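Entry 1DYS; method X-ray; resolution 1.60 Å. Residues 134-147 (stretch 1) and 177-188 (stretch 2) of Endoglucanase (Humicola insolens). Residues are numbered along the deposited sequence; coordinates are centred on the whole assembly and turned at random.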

# COMPACT_ATOMS: atom_id res chain seq x y z
N VAL A 134 22.08 7.73 -3.17
CA VAL A 134 21.03 7.01 -2.45
C VAL A 134 20.53 7.88 -1.33
O VAL A 134 21.23 8.30 -0.42
CB VAL A 134 21.56 5.67 -1.87
CG1 VAL A 134 20.47 4.98 -1.05
CG2 VAL A 134 22.08 4.78 -2.99
N ILE A 135 19.21 8.14 -1.32
CA ILE A 135 18.55 8.84 -0.28
C ILE A 135 18.11 7.80 0.74
O ILE A 135 17.45 6.82 0.41
CB ILE A 135 17.36 9.67 -0.79
CG1 ILE A 135 17.96 10.87 -1.54
CG2 ILE A 135 16.44 10.05 0.37
CD1 ILE A 135 16.90 11.83 -2.09
N LEU A 136 18.55 8.07 1.97
CA LEU A 136 18.25 7.10 3.00
C LEU A 136 17.07 7.52 3.87
O LEU A 136 17.06 8.45 4.65
CB LEU A 136 19.42 6.89 3.96
CG LEU A 136 20.73 6.46 3.30
CD1 LEU A 136 21.86 6.76 4.27
CD2 LEU A 136 20.65 4.99 2.91
N GLU A 137 16.05 6.68 3.81
CA GLU A 137 14.86 6.67 4.63
C GLU A 137 14.20 8.00 4.93
O GLU A 137 14.26 8.63 6.01
CB GLU A 137 15.21 5.97 5.97
CG GLU A 137 15.59 4.49 5.81
CD GLU A 137 14.42 3.59 5.37
OE1 GLU A 137 13.27 4.03 5.40
OE2 GLU A 137 14.71 2.42 5.08
N PRO A 138 13.49 8.52 3.95
CA PRO A 138 12.72 9.75 4.03
C PRO A 138 11.90 9.80 5.31
O PRO A 138 11.24 8.88 5.78
CB PRO A 138 11.81 9.75 2.80
CG PRO A 138 12.67 8.95 1.82
CD PRO A 138 13.35 7.85 2.63
N ASP A 139 11.97 10.94 5.98
CA ASP A 139 11.32 11.36 7.19
C ASP A 139 11.72 10.57 8.43
O ASP A 139 11.09 10.82 9.45
CB ASP A 139 9.78 11.40 7.08
CG ASP A 139 9.36 12.47 6.09
OD1 ASP A 139 10.16 13.45 5.96
OD2 ASP A 139 8.27 12.39 5.49
N ALA A 140 12.63 9.59 8.36
CA ALA A 140 12.91 8.80 9.57
C ALA A 140 13.46 9.72 10.66
O ALA A 140 13.02 9.61 11.78
CB ALA A 140 13.89 7.67 9.28
N ILE A 141 14.46 10.52 10.32
CA ILE A 141 15.00 11.43 11.38
C ILE A 141 13.99 12.40 11.91
O ILE A 141 13.93 12.69 13.12
CB ILE A 141 16.25 12.08 10.80
CG1 ILE A 141 17.33 11.00 10.70
CG2 ILE A 141 16.76 13.23 11.68
CD1 ILE A 141 18.58 11.51 10.01
N GLY A 142 13.06 12.90 11.08
CA GLY A 142 11.98 13.77 11.54
C GLY A 142 11.19 13.05 12.63
O GLY A 142 10.95 13.59 13.70
N ASN A 143 10.76 11.82 12.35
CA ASN A 143 9.98 11.02 13.29
C ASN A 143 10.77 10.72 14.56
O ASN A 143 10.18 10.63 15.64
CB ASN A 143 9.53 9.77 12.54
CG ASN A 143 8.30 9.92 11.67
OD1 ASN A 143 7.20 9.94 12.21
ND2 ASN A 143 8.52 10.00 10.36
N MET A 144 12.09 10.59 14.47
CA MET A 144 12.94 10.37 15.63
C MET A 144 13.08 11.62 16.51
O MET A 144 13.00 11.47 17.74
CB MET A 144 14.35 9.96 15.21
CG MET A 144 14.70 8.50 15.39
SD MET A 144 16.06 8.13 14.27
CE MET A 144 15.19 7.40 12.89
N VAL A 145 13.24 12.80 15.94
CA VAL A 145 13.35 14.04 16.69
C VAL A 145 12.08 14.53 17.35
O VAL A 145 12.08 15.09 18.45
CB VAL A 145 13.82 15.21 15.77
CG1 VAL A 145 13.61 16.58 16.39
CG2 VAL A 145 15.27 15.04 15.37
N THR A 146 10.96 14.49 16.65
CA THR A 146 9.72 15.04 17.17
C THR A 146 8.72 13.97 17.56
O THR A 146 7.63 14.26 18.04
CB THR A 146 9.14 16.01 16.13
OG1 THR A 146 8.87 15.24 14.94
CG2 THR A 146 10.13 17.11 15.78
N GLY A 147 9.06 12.70 17.35
CA GLY A 147 8.15 11.60 17.62
C GLY A 147 8.07 11.23 19.10
O GLY A 147 8.89 10.43 19.52
N LEU A 177 25.88 8.63 -0.28
CA LEU A 177 24.73 8.55 0.62
C LEU A 177 24.27 9.90 1.10
O LEU A 177 25.05 10.72 1.58
CB LEU A 177 25.10 7.65 1.80
CG LEU A 177 25.52 6.22 1.43
CD1 LEU A 177 25.96 5.46 2.68
CD2 LEU A 177 24.39 5.47 0.73
N TYR A 178 22.94 10.12 1.02
CA TYR A 178 22.32 11.34 1.50
C TYR A 178 21.25 10.93 2.50
O TYR A 178 20.24 10.31 2.14
CB TYR A 178 21.74 12.13 0.32
CG TYR A 178 22.78 12.72 -0.63
CD1 TYR A 178 23.31 13.98 -0.34
CD2 TYR A 178 23.22 12.04 -1.74
CE1 TYR A 178 24.24 14.56 -1.20
CE2 TYR A 178 24.17 12.58 -2.59
CZ TYR A 178 24.67 13.83 -2.30
OH TYR A 178 25.59 14.33 -3.19
N LEU A 179 21.44 11.21 3.77
CA LEU A 179 20.52 10.86 4.85
C LEU A 179 19.41 11.88 4.94
O LEU A 179 19.64 13.10 5.05
CB LEU A 179 21.34 10.71 6.15
CG LEU A 179 20.61 10.39 7.43
CD1 LEU A 179 19.88 9.04 7.31
CD2 LEU A 179 21.61 10.35 8.60
N ASP A 180 18.16 11.39 4.87
CA ASP A 180 17.04 12.34 4.77
C ASP A 180 16.83 13.12 6.03
O ASP A 180 16.92 12.53 7.11
CB ASP A 180 15.76 11.56 4.35
CG ASP A 180 14.74 12.66 4.09
OD1 ASP A 180 14.85 13.27 3.05
OD2 ASP A 180 13.89 12.92 4.94
N VAL A 181 16.65 14.44 5.93
CA VAL A 181 16.34 15.27 7.08
C VAL A 181 15.05 16.06 6.84
O VAL A 181 14.85 17.19 7.31
CB VAL A 181 17.50 16.18 7.52
CG1 VAL A 181 18.72 15.34 7.86
CG2 VAL A 181 17.93 17.07 6.36
N ALA A 182 14.00 15.38 6.35
CA ALA A 182 12.64 15.93 6.25
C ALA A 182 12.58 17.22 5.45
O ALA A 182 12.98 17.24 4.30
CB ALA A 182 12.10 16.09 7.67
N ASN A 183 12.06 18.31 6.02
CA ASN A 183 12.01 19.57 5.25
C ASN A 183 12.15 20.68 6.27
O ASN A 183 11.99 20.45 7.48
CB ASN A 183 10.77 19.70 4.39
CG ASN A 183 9.54 19.92 5.22
OD1 ASN A 183 9.12 21.06 5.41
ND2 ASN A 183 8.93 18.85 5.73
N GLY A 184 12.34 21.91 5.75
CA GLY A 184 12.55 23.02 6.70
C GLY A 184 11.41 23.32 7.64
O GLY A 184 11.62 23.79 8.77
N GLY A 185 10.17 23.00 7.28
CA GLY A 185 9.00 23.19 8.11
C GLY A 185 8.94 22.29 9.33
O GLY A 185 8.23 22.55 10.31
N TRP A 186 9.58 21.14 9.21
CA TRP A 186 9.59 20.17 10.30
C TRP A 186 10.77 20.42 11.23
O TRP A 186 10.60 20.55 12.43
CB TRP A 186 9.74 18.76 9.67
CG TRP A 186 9.43 17.61 10.58
CD1 TRP A 186 9.58 17.50 11.94
CD2 TRP A 186 8.92 16.32 10.16
NE1 TRP A 186 9.17 16.27 12.40
CE2 TRP A 186 8.76 15.53 11.31
CE3 TRP A 186 8.56 15.78 8.92
CZ2 TRP A 186 8.28 14.22 11.27
CZ3 TRP A 186 8.07 14.48 8.91
CH2 TRP A 186 7.95 13.70 10.05
N LEU A 187 11.98 20.43 10.69
CA LEU A 187 13.20 20.45 11.46
C LEU A 187 14.07 21.70 11.28
O LEU A 187 15.20 21.70 11.80
CB LEU A 187 14.06 19.25 11.04
CG LEU A 187 13.42 17.86 11.23
CD1 LEU A 187 14.38 16.76 10.82
CD2 LEU A 187 12.98 17.73 12.67
N GLY A 188 13.51 22.67 10.58
CA GLY A 188 14.24 23.91 10.29
C GLY A 188 14.07 24.98 11.36
O GLY A 188 14.80 25.98 11.32
O HOH W 1 15.75 10.11 7.79
O HOH W 2 9.06 15.89 5.49
O HOH W 3 13.90 12.67 8.09

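What holds the two strands in register? They run parallel, and three backbone hydrogen bonds join them: Y178 N to V134 O (2.9 Å), L136 N to Y178 O (2.8 Å) and D180 N to L136 O (3.1 Å). I135 and Y178 share one face of the sheet; V134, L136, L177 and L179 share the other. There L179, with chi1 t and chi2 p, brings its CD1 to 4.0 Å from L136 CB.

How does D180 join the two stretches? Its CA-to-CB bond points toward the other stretch, and the t rotamer places OD2 2.9 Å from D139 N, a nearly straight hydrogen bond. The same OD2 accepts from A182 N at 2.8 Å, so one oxygen ties the turn after the first strand to the loop after the second.

How does W186 fit against the helix? With chi1 t, its indole reaches T146, and NE1 donates to T146 OG1 at 2.8 Å. The p rotamer of T146 lets OG1 donate in turn to G142 O (2.9 Å). G142 CA lies over the six-membered ring, 4.0 Å from its centroid; a CB there would clash with W186 CE2.

Where does L187 go? Its m,t side chain sits among I141, G142, V145 and T146, with CD2 3.9 Å from V145 CG1.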